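Prephenate dehydrogenase (Aquifex aeolicus, PDB 2G5C) probably catalyses the NAD(+)-dependent oxidative decarboxylation of prephenate to 3-(4-hydroxyphenyl)pyruvate, a step in the biosynthesis of L-tyrosine. Local coordinates at residues 72-76 with 231-236; 136-141 with 161-167; 251-255 with 266-271. One frame throughout, in Å; residues are numbered along the deposited sequence.

Contact 1 (72-76 with 231-236); sequences VRTFR and RDIFLE. With NAD (nicotinamide-adenine-dinucleotide), chain E.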
loop_
_atom_site.group_PDB
_atom_site.type_symbol
_atom_site.label_atom_id
_atom_site.label_comp_id
_atom_site.label_asym_id
_atom_site.label_seq_id
_atom_site.Cartn_x
_atom_site.Cartn_y
_atom_site.Cartn_z
ATOM N N VAL A 72 -2.115 -16.141 -19.009
ATOM C CA VAL A 72 -3.501 -16.381 -19.398
ATOM C C VAL A 72 -3.724 -16.165 -20.895
ATOM O O VAL A 72 -4.562 -16.826 -21.506
ATOM C CB VAL A 72 -4.477 -15.482 -18.593
ATOM C CG1 VAL A 72 -5.867 -15.523 -19.215
ATOM C CG2 VAL A 72 -4.549 -15.969 -17.154
ATOM N N ARG A 73 -2.974 -15.240 -21.484
ATOM C CA ARG A 73 -3.096 -14.964 -22.914
ATOM C C ARG A 73 -2.793 -16.201 -23.751
ATOM O O ARG A 73 -3.224 -16.296 -24.895
ATOM C CB ARG A 73 -2.130 -13.851 -23.330
ATOM C CG ARG A 73 -2.598 -12.435 -23.037
ATOM C CD ARG A 73 -3.741 -12.006 -23.960
ATOM N NE ARG A 73 -4.047 -10.582 -23.823
ATOM C CZ ARG A 73 -3.241 -9.600 -24.220
ATOM N NH1 ARG A 73 -2.075 -9.876 -24.788
ATOM N NH2 ARG A 73 -3.600 -8.334 -24.045
ATOM N N THR A 74 -2.054 -17.146 -23.182
ATOM C CA THR A 74 -1.675 -18.360 -23.910
ATOM C C THR A 74 -2.611 -19.546 -23.721
ATOM O O THR A 74 -2.510 -20.545 -24.439
ATOM C CB THR A 74 -0.253 -18.823 -23.521
ATOM O OG1 THR A 74 -0.240 -19.255 -22.153
ATOM C CG2 THR A 74 0.742 -17.691 -23.703
ATOM N N PHE A 75 -3.514 -19.442 -22.757
ATOM C CA PHE A 75 -4.443 -20.524 -22.465
ATOM C C PHE A 75 -5.285 -20.984 -23.653
ATOM O O PHE A 75 -5.333 -22.175 -23.954
ATOM C CB PHE A 75 -5.362 -20.122 -21.307
ATOM C CG PHE A 75 -4.680 -20.109 -19.958
ATOM C CD1 PHE A 75 -3.294 -19.992 -19.856
ATOM C CD2 PHE A 75 -5.433 -20.190 -18.790
ATOM C CE1 PHE A 75 -2.666 -19.956 -18.610
ATOM C CE2 PHE A 75 -4.820 -20.155 -17.539
ATOM C CZ PHE A 75 -3.431 -20.037 -17.447
ATOM N N ARG A 76 -5.945 -20.049 -24.328
ATOM C CA ARG A 76 -6.794 -20.413 -25.458
ATOM C C ARG A 76 -6.047 -21.134 -26.582
ATOM O O ARG A 76 -6.533 -22.139 -27.105
ATOM C CB ARG A 76 -7.511 -19.172 -25.999
ATOM C CG ARG A 76 -8.537 -18.588 -25.031
ATOM C CD ARG A 76 -9.263 -17.398 -25.639
ATOM N NE ARG A 76 -10.302 -16.848 -24.764
ATOM C CZ ARG A 76 -10.070 -16.145 -23.658
ATOM N NH1 ARG A 76 -8.831 -15.892 -23.269
ATOM N NH2 ARG A 76 -11.086 -15.686 -22.941
ATOM N N ARG A 231 -1.262 -5.696 -18.106
ATOM C CA ARG A 231 -1.877 -5.228 -19.348
ATOM C C ARG A 231 -2.888 -6.287 -19.770
ATOM O O ARG A 231 -3.962 -5.976 -20.283
ATOM C CB ARG A 231 -0.853 -5.092 -20.474
ATOM C CG ARG A 231 -1.511 -4.841 -21.833
ATOM C CD ARG A 231 -0.635 -5.288 -22.990
ATOM N NE ARG A 231 -0.517 -6.739 -23.062
ATOM C CZ ARG A 231 0.325 -7.378 -23.868
ATOM N NH1 ARG A 231 1.126 -6.688 -24.668
ATOM N NH2 ARG A 231 0.365 -8.706 -23.878
ATOM N N ASP A 232 -2.527 -7.547 -19.558
ATOM C CA ASP A 232 -3.403 -8.651 -19.928
ATOM C C ASP A 232 -4.598 -8.725 -18.984
ATOM O O ASP A 232 -5.726 -8.919 -19.419
ATOM C CB ASP A 232 -2.630 -9.975 -19.916
ATOM C CG ASP A 232 -1.477 -9.989 -20.915
ATOM O OD1 ASP A 232 -1.593 -9.327 -21.966
ATOM O OD2 ASP A 232 -0.462 -10.671 -20.660
ATOM N N ILE A 233 -4.347 -8.557 -17.692
ATOM C CA ILE A 233 -5.425 -8.599 -16.720
ATOM C C ILE A 233 -6.414 -7.471 -16.989
ATOM O O ILE A 233 -7.618 -7.693 -17.000
ATOM C CB ILE A 233 -4.878 -8.491 -15.279
ATOM C CG1 ILE A 233 -4.075 -9.750 -14.942
ATOM C CG2 ILE A 233 -6.022 -8.296 -14.291
ATOM C CD1 ILE A 233 -3.446 -9.738 -13.557
ATOM N N PHE A 234 -5.907 -6.262 -17.215
ATOM C CA PHE A 234 -6.779 -5.123 -17.480
ATOM C C PHE A 234 -7.597 -5.330 -18.752
ATOM O O PHE A 234 -8.717 -4.832 -18.860
ATOM C CB PHE A 234 -5.970 -3.818 -17.566
ATOM C CG PHE A 234 -5.365 -3.385 -16.253
ATOM C CD1 PHE A 234 -5.996 -3.683 -15.045
ATOM C CD2 PHE A 234 -4.185 -2.648 -16.223
ATOM C CE1 PHE A 234 -5.461 -3.252 -13.828
ATOM C CE2 PHE A 234 -3.640 -2.211 -15.009
ATOM C CZ PHE A 234 -4.280 -2.515 -13.810
ATOM N N LEU A 235 -7.045 -6.068 -19.712
ATOM C CA LEU A 235 -7.767 -6.352 -20.950
ATOM C C LEU A 235 -8.798 -7.452 -20.707
ATOM O O LEU A 235 -9.972 -7.304 -21.043
ATOM C CB LEU A 235 -6.817 -6.826 -22.058
ATOM C CG LEU A 235 -7.534 -7.453 -23.269
ATOM C CD1 LEU A 235 -8.321 -6.386 -24.021
ATOM C CD2 LEU A 235 -6.525 -8.114 -24.197
ATOM N N GLU A 236 -8.343 -8.554 -20.123
ATOM C CA GLU A 236 -9.198 -9.705 -19.850
ATOM C C GLU A 236 -10.381 -9.393 -18.930
ATOM O O GLU A 236 -11.460 -9.963 -19.091
ATOM C CB GLU A 236 -8.359 -10.828 -19.237
ATOM C CG GLU A 236 -9.038 -12.195 -19.173
ATOM C CD GLU A 236 -9.124 -12.879 -20.529
ATOM O OE1 GLU A 236 -8.246 -12.617 -21.384
ATOM O OE2 GLU A 236 -10.057 -13.692 -20.733
HETATM P PA NAD E . 6.500 -16.744 -14.816
HETATM O O1A NAD E . 7.355 -17.064 -13.662
HETATM O O2A NAD E . 6.972 -15.615 -15.706
HETATM O O5B NAD E . 6.324 -18.099 -15.634
HETATM C C5B NAD E . 5.562 -18.112 -16.807
HETATM C C4B NAD E . 6.083 -19.209 -17.719
HETATM O O4B NAD E . 5.292 -19.121 -18.875
HETATM C C3B NAD E . 7.538 -18.975 -18.185
HETATM O O3B NAD E . 8.402 -20.040 -17.811
HETATM C C2B NAD E . 7.388 -18.777 -19.696
HETATM O O2B NAD E . 8.481 -19.190 -20.489
HETATM C C1B NAD E . 6.110 -19.549 -19.922
HETATM N N9A NAD E . 5.352 -19.341 -21.169
HETATM C C8A NAD E . 5.064 -18.172 -21.832
HETATM N N7A NAD E . 4.343 -18.465 -22.928
HETATM C C5A NAD E . 4.160 -19.803 -22.980
HETATM C C6A NAD E . 3.504 -20.672 -23.865
HETATM N N6A NAD E . 2.879 -20.211 -24.933
HETATM N N1A NAD E . 3.509 -22.046 -23.616
HETATM C C2A NAD E . 4.161 -22.563 -22.496
HETATM N N3A NAD E . 4.812 -21.711 -21.615
HETATM C C4A NAD E . 4.802 -20.360 -21.866
HETATM O O3 NAD E . 4.970 -16.398 -14.351
HETATM P PN NAD E . 4.253 -16.908 -13.007
HETATM O O1N NAD E . 4.747 -18.264 -12.699
HETATM O O2N NAD E . 4.469 -15.874 -11.958
HETATM O O5D NAD E . 2.664 -16.946 -13.289
HETATM C C5D NAD E . 2.104 -17.827 -14.244
HETATM C C4D NAD E . 0.560 -17.782 -14.263
HETATM O O4D NAD E . 0.060 -17.805 -12.936
HETATM C C3D NAD E . -0.128 -16.595 -14.951
HETATM O O3D NAD E . -1.126 -17.101 -15.841
HETATM C C2D NAD E . -0.749 -15.766 -13.837
HETATM O O2D NAD E . -1.972 -15.143 -14.220
HETATM C C1D NAD E . -0.891 -16.785 -12.708
HETATM N N1N NAD E . -0.702 -16.276 -11.314
HETATM C C2N NAD E . 0.463 -15.571 -11.020
HETATM C C3N NAD E . 0.672 -15.080 -9.724
HETATM C C7N NAD E . 1.934 -14.324 -9.424
HETATM O O7N NAD E . 2.107 -13.858 -8.150
HETATM N N7N NAD E . 2.876 -14.090 -10.321
HETATM C C4N NAD E . -0.318 -15.313 -8.730
HETATM C C5N NAD E . -1.496 -16.030 -9.040
HETATM C C6N NAD E . -1.677 -16.509 -10.349
HETATM O O HOH W 1 -2.072 -13.079 -19.996
#
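R73 reaches across from helix 72-85 to D232 and L235 on helix 227-236, bringing its guanidinium under the aspartate carboxylate. Beyond CB, R73 CG, anti to the carbonyl carbon (chi1 -81°), lies 3.4 Å from D232 CG; the bend at chi2 then carries CD and the guanidinium onward. R73 NE passes 3.5 Å from L235 CD2, the methyl that also borders R73 NH2. D232 CG stands 3.7 Å above the centre of the guanidinium plane, so the attraction is one of charges, with no N-H aimed at the carboxylate; the exact place of D232 OD1 is doubtful. R231 joins the same carboxylate, its NH2 2.9 Å from R73 NH1, two cations gathered round one anion. R73 NH2 is also salt-bridged to E264 of the second subunit. With an alanine in place of R73, D232 would probably keep R231 alone of this salt-bridge network, and E264 of the second subunit would lose this mate. Further along, R76 NH2 donates to the syn lone pair of E236 OE2 (3.1 Å, 161°), near the guanidinium plane; D105 is a second partner of R76 NH2. V72 CG2, 3.8 Å from NAD O3D, borders the cofactor. The two short helical segments meet at 59°, joining the nucleotide-binding domain to the dimerization domain, with L102 of helix 101-110 touching V72, R76 and E236 and helix 173-201 behind I233 and F234.

Contact 2 (136-141 with 161-167); sequences YEGKKV and WEDVGGV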
loop_
_atom_site.group_PDB
_atom_site.type_symbol
_atom_site.label_atom_id
_atom_site.label_comp_id
_atom_site.label_asym_id
_atom_site.label_seq_id
_atom_site.Cartn_x
_atom_site.Cartn_y
_atom_site.Cartn_z
ATOM N N TYR A 136 1.460 -22.560 -1.345
ATOM C CA TYR A 136 0.018 -22.658 -1.145
ATOM C C TYR A 136 -0.423 -22.988 0.282
ATOM O O TYR A 136 -1.604 -22.867 0.608
ATOM C CB TYR A 136 -0.546 -23.701 -2.110
ATOM C CG TYR A 136 -0.071 -23.514 -3.537
ATOM C CD1 TYR A 136 -0.569 -22.479 -4.330
ATOM C CD2 TYR A 136 0.895 -24.356 -4.086
ATOM C CE1 TYR A 136 -0.119 -22.288 -5.635
ATOM C CE2 TYR A 136 1.355 -24.174 -5.388
ATOM C CZ TYR A 136 0.843 -23.139 -6.157
ATOM O OH TYR A 136 1.280 -22.961 -7.450
ATOM N N GLU A 137 0.520 -23.398 1.127
ATOM C CA GLU A 137 0.210 -23.759 2.510
ATOM C C GLU A 137 -0.668 -22.738 3.233
ATOM O O GLU A 137 -0.221 -21.640 3.558
ATOM C CB GLU A 137 1.503 -23.962 3.303
ATOM C CG GLU A 137 2.389 -25.076 2.781
ATOM C CD GLU A 137 1.762 -26.448 2.940
ATOM O OE1 GLU A 137 0.647 -26.658 2.422
ATOM O OE2 GLU A 137 2.387 -27.318 3.582
ATOM N N GLY A 138 -1.919 -23.111 3.483
ATOM C CA GLY A 138 -2.837 -22.224 4.175
ATOM C C GLY A 138 -3.493 -21.179 3.293
ATOM O O GLY A 138 -4.494 -20.576 3.680
ATOM N N LYS A 139 -2.933 -20.958 2.108
ATOM C CA LYS A 139 -3.480 -19.974 1.179
ATOM C C LYS A 139 -4.847 -20.390 0.641
ATOM O O LYS A 139 -5.217 -21.560 0.694
ATOM C CB LYS A 139 -2.517 -19.762 0.007
ATOM C CG LYS A 139 -1.634 -18.524 0.113
ATOM C CD LYS A 139 -0.630 -18.607 1.250
ATOM C CE LYS A 139 0.303 -17.403 1.219
ATOM N NZ LYS A 139 1.415 -17.512 2.204
ATOM N N LYS A 140 -5.595 -19.423 0.120
ATOM C CA LYS A 140 -6.911 -19.708 -0.434
ATOM C C LYS A 140 -6.787 -20.121 -1.895
ATOM O O LYS A 140 -5.871 -19.691 -2.594
ATOM C CB LYS A 140 -7.815 -18.478 -0.339
ATOM C CG LYS A 140 -8.072 -17.990 1.076
ATOM C CD LYS A 140 -9.034 -16.810 1.082
ATOM C CE LYS A 140 -9.239 -16.265 2.489
ATOM N NZ LYS A 140 -10.205 -15.128 2.527
ATOM N N VAL A 141 -7.709 -20.967 -2.341
ATOM C CA VAL A 141 -7.738 -21.420 -3.725
ATOM C C VAL A 141 -9.178 -21.347 -4.211
ATOM O O VAL A 141 -10.068 -22.004 -3.669
ATOM C CB VAL A 141 -7.230 -22.864 -3.873
ATOM C CG1 VAL A 141 -7.397 -23.320 -5.315
ATOM C CG2 VAL A 141 -5.768 -22.943 -3.471
ATOM N N TRP A 161 -5.458 -29.556 -4.455
ATOM C CA TRP A 161 -5.089 -28.269 -3.878
ATOM C C TRP A 161 -4.994 -28.374 -2.360
ATOM O O TRP A 161 -4.074 -27.837 -1.747
ATOM C CB TRP A 161 -6.117 -27.211 -4.265
ATOM C CG TRP A 161 -5.899 -26.639 -5.632
ATOM C CD1 TRP A 161 -6.790 -26.623 -6.664
ATOM C CD2 TRP A 161 -4.740 -25.931 -6.092
ATOM N NE1 TRP A 161 -6.263 -25.943 -7.735
ATOM C CE2 TRP A 161 -5.006 -25.507 -7.410
ATOM C CE3 TRP A 161 -3.502 -25.613 -5.515
ATOM C CZ2 TRP A 161 -4.078 -24.775 -8.166
ATOM C CZ3 TRP A 161 -2.581 -24.888 -6.264
ATOM C CH2 TRP A 161 -2.876 -24.477 -7.575
ATOM N N GLU A 162 -5.949 -29.073 -1.757
ATOM C CA GLU A 162 -5.956 -29.252 -0.312
ATOM C C GLU A 162 -4.730 -30.051 0.119
ATOM O O GLU A 162 -4.201 -29.848 1.211
ATOM C CB GLU A 162 -7.232 -29.980 0.129
ATOM C CG GLU A 162 -8.514 -29.285 -0.300
ATOM C CD GLU A 162 -9.763 -29.965 0.227
ATOM O OE1 GLU A 162 -10.002 -31.144 -0.112
ATOM O OE2 GLU A 162 -10.511 -29.314 0.982
ATOM N N ASP A 163 -4.279 -30.957 -0.744
ATOM C CA ASP A 163 -3.112 -31.779 -0.443
ATOM C C ASP A 163 -1.838 -30.952 -0.409
ATOM O O ASP A 163 -0.829 -31.372 0.153
ATOM C CB ASP A 163 -2.974 -32.909 -1.466
ATOM C CG ASP A 163 -3.947 -34.049 -1.210
ATOM O OD1 ASP A 163 -3.893 -34.634 -0.106
ATOM O OD2 ASP A 163 -4.763 -34.362 -2.105
ATOM N N VAL A 164 -1.881 -29.776 -1.023
ATOM C CA VAL A 164 -0.725 -28.894 -1.024
ATOM C C VAL A 164 -0.994 -27.721 -0.083
ATOM O O VAL A 164 -0.462 -26.629 -0.262
ATOM C CB VAL A 164 -0.404 -28.377 -2.444
ATOM C CG1 VAL A 164 -0.082 -29.552 -3.360
ATOM C CG2 VAL A 164 -1.571 -27.575 -2.992
ATOM N N GLY A 165 -1.842 -27.966 0.914
ATOM C CA GLY A 165 -2.165 -26.951 1.905
ATOM C C GLY A 165 -3.211 -25.908 1.558
ATOM O O GLY A 165 -3.556 -25.080 2.403
ATOM N N GLY A 166 -3.722 -25.938 0.334
ATOM C CA GLY A 166 -4.715 -24.958 -0.067
ATOM C C GLY A 166 -6.057 -25.060 0.637
ATOM O O GLY A 166 -6.462 -26.139 1.075
ATOM N N VAL A 167 -6.743 -23.922 0.747
ATOM C CA VAL A 167 -8.060 -23.841 1.372
ATOM C C VAL A 167 -9.037 -23.472 0.261
ATOM O O VAL A 167 -9.149 -22.308 -0.122
ATOM C CB VAL A 167 -8.095 -22.758 2.474
ATOM C CG1 VAL A 167 -9.496 -22.646 3.057
ATOM C CG2 VAL A 167 -7.099 -23.106 3.568
#
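Y136 and V141 pack against W161 where strand 140-143, helix 151-163 and strand 167-170 form a beta-alpha-beta unit, at the edge of the sheet of this Rossmann-type domain. The tight part is aromatic. W161 turns the edge of its six-membered ring onto the face of Y136, a T-shaped pair with planes at 69°, and W161 CZ3 comes to 3.6 Å from Y136 CE1. V141 places a methyl on the indole: with CG1 anti to its backbone N (chi1 175°), that carbon lies 3.5 Å from the centroid of the five-membered ring, almost on its normal, a CH-pi contact. F16 of helix 11-22 adds another edge-to-face partner for W161, and Q95, hydrogen-bonded to Y136 OH, fixes the far end of the phenol.

Backbone pairing leads from this core outward. At its inner margin G166 passes close to V141, and a CB there would clash with V141 CG2. K140 and V167 form a parallel bridge: V167 N donates to K139 O at 2.8 Å, and V141 N to V167 O at 3.0 Å. The solvent side is looser. A type II turn from Y136 to K139, with G138 at positive phi, brings G138 N to G165 O (2.8 Å). G165, also at positive phi, is the C-prime residue of the Schellman motif that ends helix 151-163, where a side chain would jam against the preceding carbonyl. On the exposed side, V167 CG2 rests 3.6 Å from G138 O.

Contact 3 (251-255 with 266-271); sequences SLNHL and ELVEYL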
loop_
_atom_site.group_PDB
_atom_site.type_symbol
_atom_site.label_atom_id
_atom_site.label_comp_id
_atom_site.label_asym_id
_atom_site.label_seq_id
_atom_site.Cartn_x
_atom_site.Cartn_y
_atom_site.Cartn_z
ATOM N N SER A 251 -16.107 7.261 -4.746
ATOM C CA SER A 251 -15.710 7.395 -3.345
ATOM C C SER A 251 -14.696 8.524 -3.145
ATOM O O SER A 251 -14.787 9.284 -2.180
ATOM C CB SER A 251 -15.117 6.085 -2.818
ATOM O OG SER A 251 -16.123 5.119 -2.580
ATOM N N LEU A 252 -13.732 8.630 -4.056
ATOM C CA LEU A 252 -12.709 9.662 -3.965
ATOM C C LEU A 252 -13.303 11.056 -4.196
ATOM O O LEU A 252 -12.905 12.023 -3.551
ATOM C CB LEU A 252 -11.587 9.383 -4.976
ATOM C CG LEU A 252 -10.441 10.406 -5.071
ATOM C CD1 LEU A 252 -9.823 10.615 -3.691
ATOM C CD2 LEU A 252 -9.372 9.927 -6.078
ATOM N N ASN A 253 -14.262 11.164 -5.112
ATOM C CA ASN A 253 -14.865 12.461 -5.373
ATOM C C ASN A 253 -15.764 12.905 -4.225
ATOM O O ASN A 253 -15.900 14.105 -3.965
ATOM C CB ASN A 253 -15.633 12.442 -6.695
ATOM C CG ASN A 253 -14.708 12.413 -7.888
ATOM O OD1 ASN A 253 -13.669 13.065 -7.884
ATOM N ND2 ASN A 253 -15.082 11.669 -8.920
ATOM N N HIS A 254 -16.366 11.940 -3.537
ATOM C CA HIS A 254 -17.215 12.246 -2.392
ATOM C C HIS A 254 -16.283 12.830 -1.333
ATOM O O HIS A 254 -16.597 13.832 -0.694
ATOM C CB HIS A 254 -17.899 10.969 -1.890
ATOM C CG HIS A 254 -18.735 11.166 -0.665
ATOM N ND1 HIS A 254 -18.195 11.234 0.603
ATOM C CD2 HIS A 254 -20.072 11.325 -0.512
ATOM C CE1 HIS A 254 -19.161 11.425 1.483
ATOM N NE2 HIS A 254 -20.310 11.485 0.833
ATOM N N LEU A 255 -15.120 12.207 -1.164
ATOM C CA LEU A 255 -14.135 12.694 -0.203
ATOM C C LEU A 255 -13.670 14.100 -0.609
ATOM O O LEU A 255 -13.645 15.028 0.212
ATOM C CB LEU A 255 -12.935 11.736 -0.149
ATOM C CG LEU A 255 -11.798 12.119 0.808
ATOM C CD1 LEU A 255 -12.347 12.300 2.214
ATOM C CD2 LEU A 255 -10.727 11.034 0.790
ATOM N N GLU A 266 -18.615 16.024 8.733
ATOM C CA GLU A 266 -18.888 14.933 7.818
ATOM C C GLU A 266 -17.585 14.272 7.371
ATOM O O GLU A 266 -17.549 13.066 7.119
ATOM C CB GLU A 266 -19.670 15.413 6.590
ATOM C CG GLU A 266 -20.363 14.259 5.859
ATOM C CD GLU A 266 -21.264 14.722 4.727
ATOM O OE1 GLU A 266 -21.627 15.908 4.709
ATOM O OE2 GLU A 266 -21.613 13.891 3.861
ATOM N N LEU A 267 -16.519 15.062 7.279
ATOM C CA LEU A 267 -15.229 14.522 6.864
ATOM C C LEU A 267 -14.719 13.551 7.925
ATOM O O LEU A 267 -14.285 12.442 7.602
ATOM C CB LEU A 267 -14.215 15.651 6.640
ATOM C CG LEU A 267 -12.832 15.264 6.095
ATOM C CD1 LEU A 267 -12.973 14.321 4.917
ATOM C CD2 LEU A 267 -12.064 16.515 5.683
ATOM N N VAL A 268 -14.776 13.960 9.191
ATOM C CA VAL A 268 -14.315 13.076 10.250
ATOM C C VAL A 268 -15.144 11.789 10.272
ATOM O O VAL A 268 -14.600 10.707 10.479
ATOM C CB VAL A 268 -14.336 13.767 11.648
ATOM C CG1 VAL A 268 -15.756 14.144 12.055
ATOM C CG2 VAL A 268 -13.722 12.832 12.688
ATOM N N GLU A 269 -16.449 11.889 10.030
ATOM C CA GLU A 269 -17.283 10.692 10.032
ATOM C C GLU A 269 -16.921 9.754 8.883
ATOM O O GLU A 269 -16.975 8.534 9.027
ATOM C CB GLU A 269 -18.761 11.058 9.924
ATOM C CG GLU A 269 -19.284 11.913 11.051
ATOM C CD GLU A 269 -20.720 12.323 10.819
ATOM O OE1 GLU A 269 -21.026 12.801 9.706
ATOM O OE2 GLU A 269 -21.541 12.168 11.744
ATOM N N TYR A 270 -16.568 10.331 7.738
ATOM C CA TYR A 270 -16.195 9.550 6.570
ATOM C C TYR A 270 -14.943 8.744 6.896
ATOM O O TYR A 270 -14.855 7.540 6.614
ATOM C CB TYR A 270 -15.914 10.496 5.398
ATOM C CG TYR A 270 -15.451 9.832 4.120
ATOM C CD1 TYR A 270 -16.326 9.642 3.049
ATOM C CD2 TYR A 270 -14.123 9.429 3.965
ATOM C CE1 TYR A 270 -15.886 9.074 1.850
ATOM C CE2 TYR A 270 -13.676 8.861 2.776
ATOM C CZ TYR A 270 -14.558 8.690 1.722
ATOM O OH TYR A 270 -14.101 8.171 0.537
ATOM N N LEU A 271 -13.980 9.430 7.500
ATOM C CA LEU A 271 -12.695 8.835 7.848
ATOM C C LEU A 271 -12.820 7.826 8.973
ATOM O O LEU A 271 -12.136 6.810 8.979
ATOM C CB LEU A 271 -11.703 9.942 8.214
ATOM C CG LEU A 271 -11.473 10.922 7.046
ATOM C CD1 LEU A 271 -10.557 12.052 7.473
ATOM C CD2 LEU A 271 -10.877 10.164 5.870
#
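Y270 fits between H254 and L255, the central side chain in the packing of two antiparallel helices that form a hairpin within a predicted coiled coil. The short segments run at 147° to each other, their axes 11.8 Å apart at closest, a separation bridged by the tyrosine.

Among the aromatic contacts, H254 and Y270 meet by their rims, without stacking. Their planes differ by only 17°, and H254 ND1 approaches Y270 CE1 to 3.4 Å. Both side chains leave their helices with CG trans to the backbone N (chi1 177° in each), and the two run antiparallel past one another.

The apolar contacts centre on L255. Its CD1 lies over the face of Y270, 4.1 Å from the ring centroid, a CH-pi contact, while L255 CB supports the phenol end, 3.8 Å from Y270 OH. The same methyl, CD1, presses on the next leucine, L255 CD1 to L267 CD1 being 3.4 Å, closer than two methyls normally come. L271 adds a looser touch at the edge of this group.

Polar contacts are few. Y270 OH lies 3.0 Å from S251 O, a carbonyl that also accepts the helical bond from L255 N. The E266 carboxylate comes obliquely to the imidazole of H254, E266 OE2 4.1 Å from H254 NE2, too far to be called a bond, and is salt-bridged by its other oxygen to R261.

Helix 238-260 thus pairs with helix 264-279, L258 touching E266 and Y270, while the second subunit closes against the hairpin: its D196 is hydrogen-bonded to S251 OG and packs on Y270, its T197 lies on S251 and its F192 on L271.

Overall arrangement
From the N terminus, the chain first lays down strands of the nucleotide-binding sheet and reaches segment 72-76, which waits 155 residues for its partner at 231-236. Contact 2 opens at 136 and closes at 167 inside that span, so it is nested in the loop of contact 1; it completes the far edge of the sheet, about 24 Å from contact 1 between centres. Helix 173-201 then enters the dimerization domain, and helix 227-236 closes contact 1, tying the two domains beside NAD. Helix 238-260 follows directly. Contact 3, in series with the others, closes a short hairpin about 35 Å from contact 1 between centres; both touch the second subunit.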